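Local structure of 2,3-dihydroxybenzoate-AMP ligase (Mycobacterium smegmatis, 5KEI) at residues 104-108 with 277-281. The protein belongs to the ANL superfamily of AMP-binding enzymes, with a large AMP-binding region and a smaller C-terminal domain. Sequence-based numbering, arbitrary orientation.
Sequences NTAEF and VFTTD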
ATOM      1  N   ASN A 104      -1.423 -14.614  -8.391  1.00 37.10           N
ATOM      2  CA  ASN A 104      -2.568 -15.024  -7.567  1.00 32.50           C
ATOM      3  C   ASN A 104      -2.794 -16.531  -7.563  1.00 32.36           C
ATOM      4  O   ASN A 104      -3.548 -17.068  -8.368  1.00 30.64           O
ATOM      5  CB  ASN A 104      -3.841 -14.326  -8.031  1.00 31.19           C
ATOM      6  CG  ASN A 104      -3.905 -12.899  -7.565  1.00 32.03           C
ATOM      7  OD1 ASN A 104      -2.901 -12.330  -7.100  1.00 28.98           O
ATOM      8  ND2 ASN A 104      -5.088 -12.307  -7.668  1.00 29.58           N
ATOM      9  N   THR A 105      -2.140 -17.175  -6.604  1.00 33.42           N
ATOM     10  CA  THR A 105      -2.058 -18.618  -6.444  1.00 34.13           C
ATOM     11  C   THR A 105      -2.336 -18.916  -4.973  1.00 35.07           C
ATOM     12  O   THR A 105      -2.087 -18.060  -4.120  1.00 34.21           O
ATOM     13  CB  THR A 105      -0.630 -19.154  -6.867  1.00 38.97           C
ATOM     14  OG1 THR A 105      -0.438 -20.485  -6.393  1.00 38.46           O
ATOM     15  CG2 THR A 105       0.531 -18.269  -6.297  1.00 36.85           C
ATOM     16  N   ALA A 106      -2.844 -20.106  -4.657  1.00 34.92           N
ATOM     17  CA  ALA A 106      -2.946 -20.507  -3.251  1.00 34.11           C
ATOM     18  C   ALA A 106      -1.577 -20.407  -2.597  1.00 35.97           C
ATOM     19  O   ALA A 106      -1.464 -20.086  -1.419  1.00 39.61           O
ATOM     20  CB  ALA A 106      -3.493 -21.915  -3.116  1.00 36.07           C
ATOM     21  N   GLU A 107      -0.534 -20.653  -3.384  1.00 33.43           N
ATOM     22  CA  GLU A 107       0.838 -20.620  -2.900  1.00 35.57           C
ATOM     23  C   GLU A 107       1.231 -19.248  -2.323  1.00 36.39           C
ATOM     24  O   GLU A 107       2.187 -19.141  -1.544  1.00 32.97           O
ATOM     25  CB  GLU A 107       1.791 -21.025  -4.029  1.00 34.22           C
ATOM     26  CG  GLU A 107       3.147 -21.511  -3.564  1.00 39.56           C
ATOM     27  CD  GLU A 107       3.073 -22.732  -2.651  1.00 41.50           C
ATOM     28  OE1 GLU A 107       2.104 -23.520  -2.757  1.00 46.90           O
ATOM     29  OE2 GLU A 107       3.990 -22.903  -1.820  1.00 44.83           O
ATOM     30  N   PHE A 108       0.490 -18.204  -2.696  1.00 33.71           N
ATOM     31  CA  PHE A 108       0.756 -16.866  -2.166  1.00 33.37           C
ATOM     32  C   PHE A 108       0.571 -16.882  -0.645  1.00 32.32           C
ATOM     33  O   PHE A 108       1.362 -16.280   0.095  1.00 29.68           O
ATOM     34  CB  PHE A 108      -0.153 -15.809  -2.841  1.00 33.51           C
ATOM     35  CG  PHE A 108      -0.088 -14.440  -2.199  1.00 31.13           C
ATOM     36  CD1 PHE A 108       0.852 -13.507  -2.605  1.00 27.15           C
ATOM     37  CD2 PHE A 108      -0.962 -14.095  -1.181  1.00 30.22           C
ATOM     38  CE1 PHE A 108       0.914 -12.264  -2.010  1.00 30.86           C
ATOM     39  CE2 PHE A 108      -0.902 -12.847  -0.579  1.00 31.02           C
ATOM     40  CZ  PHE A 108       0.030 -11.928  -0.997  1.00 28.82           C
ATOM     41  N   VAL A 277     -10.622 -17.452  -2.686  1.00 32.30           N
ATOM     42  CA  VAL A 277     -10.348 -17.982  -4.022  1.00 31.33           C
ATOM     43  C   VAL A 277      -9.457 -17.052  -4.831  1.00 31.49           C
ATOM     44  O   VAL A 277      -9.836 -15.921  -5.082  1.00 34.57           O
ATOM     45  CB  VAL A 277     -11.641 -18.184  -4.828  1.00 34.08           C
ATOM     46  CG1 VAL A 277     -11.297 -18.643  -6.221  1.00 30.14           C
ATOM     47  CG2 VAL A 277     -12.592 -19.170  -4.117  1.00 31.65           C
ATOM     48  N   PHE A 278      -8.284 -17.528  -5.250  1.00 34.38           N
ATOM     49  CA  PHE A 278      -7.370 -16.752  -6.095  1.00 31.19           C
ATOM     50  C   PHE A 278      -7.685 -16.957  -7.580  1.00 37.75           C
ATOM     51  O   PHE A 278      -8.033 -18.066  -7.994  1.00 39.30           O
ATOM     52  CB  PHE A 278      -5.910 -17.145  -5.831  1.00 34.52           C
ATOM     53  CG  PHE A 278      -5.428 -16.818  -4.444  1.00 32.17           C
ATOM     54  CD1 PHE A 278      -5.743 -17.634  -3.379  1.00 29.89           C
ATOM     55  CD2 PHE A 278      -4.663 -15.692  -4.213  1.00 33.58           C
ATOM     56  CE1 PHE A 278      -5.314 -17.329  -2.113  1.00 32.07           C
ATOM     57  CE2 PHE A 278      -4.223 -15.385  -2.936  1.00 33.81           C
ATOM     58  CZ  PHE A 278      -4.548 -16.203  -1.891  1.00 28.91           C
ATOM     59  N   THR A 279      -7.566 -15.898  -8.381  1.00 31.05           N
ATOM     60  CA  THR A 279      -7.712 -16.034  -9.829  1.00 33.89           C
ATOM     61  C   THR A 279      -6.679 -15.208 -10.570  1.00 37.68           C
ATOM     62  O   THR A 279      -6.283 -14.129 -10.137  1.00 36.33           O
ATOM     63  CB  THR A 279      -9.129 -15.621 -10.355  1.00 40.24           C
ATOM     64  OG1 THR A 279      -9.148 -15.728 -11.788  1.00 41.27           O
ATOM     65  CG2 THR A 279      -9.507 -14.175  -9.950  1.00 28.68           C
ATOM     66  N   THR A 280      -6.274 -15.740 -11.709  1.00 38.64           N
ATOM     67  CA  THR A 280      -5.259 -15.162 -12.568  1.00 41.25           C
ATOM     68  C   THR A 280      -5.927 -14.265 -13.590  1.00 43.18           C
ATOM     69  O   THR A 280      -5.313 -13.359 -14.173  1.00 41.00           O
ATOM     70  CB  THR A 280      -4.462 -16.291 -13.268  1.00 44.53           C
ATOM     71  OG1 THR A 280      -3.734 -17.037 -12.278  1.00 43.17           O
ATOM     72  CG2 THR A 280      -3.497 -15.742 -14.297  1.00 53.95           C
ATOM     73  N   ASP A 281      -7.215 -14.516 -13.786  1.00 43.80           N
ATOM     74  CA  ASP A 281      -7.963 -13.837 -14.820  1.00 44.67           C
ATOM     75  C   ASP A 281      -9.276 -13.272 -14.283  1.00 44.42           C
ATOM     76  O   ASP A 281     -10.284 -13.987 -14.190  1.00 44.12           O
ATOM     77  CB  ASP A 281      -8.218 -14.800 -15.977  1.00 49.24           C
ATOM     78  CG  ASP A 281      -8.664 -14.093 -17.242  1.00 53.15           C
ATOM     79  OD1 ASP A 281      -8.744 -12.839 -17.250  1.00 50.90           O
ATOM     80  OD2 ASP A 281      -8.907 -14.805 -18.240  1.00 52.77           O
TER
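With CG anti to its own carbonyl carbon (chi1 -65°), Phe278 lays its ring beneath the turn at 104-108, and Asn104, turned the same way (chi1 -77°), lets its amide reach the backbone just beyond that ring. The carbonyl oxygen of Thr105 stands 3.4 Å above the plane of the Phe278 ring, over its centre, so a backbone carbonyl covers one face of the ring. Thr105 O also accepts from Phe108 N at 2.9 Å, so its polarity is met within the turn while the flat aromatic ring packs against it. Phe108 crosses Phe278 at about a right angle and brings CD2 to 3.9 Å from Phe278 CE2, an apolar meeting that suits two buried rings.

The polar part lies at Asn104. Asn104 ND2 gives a rather bent hydrogen bond to Thr279 O, 3.3 Å long with an angle of 135° at the hydrogen, and the acceptor lies out of the amide plane. Its strongest polar partner is in the loop after strand 248-251, where ND2 donates to Leu253 O; OD1 accepts from Ala255 N in the same loop. An amide suits this place because it can donate and accept at once, joining its own turn to the 253-255 loop and to the end of strand 275-278.

Each segment also shapes its own bend. Thr105 OG1 accepts from Glu107 N at 3.0 Å, a capping bond at the entry to helix 107-117, while Thr279 OG1 accepts from Asp281 N and so forms an ST turn. Threonine fits both posts, since its short side chain sets a hydroxyl close to the backbone two residues on. The whole joins the turn from strand 97-101 into helix 107-117 to the end of strand 275-278, linking two mixed beta-sheets of the AMP-binding region of an ANL enzyme.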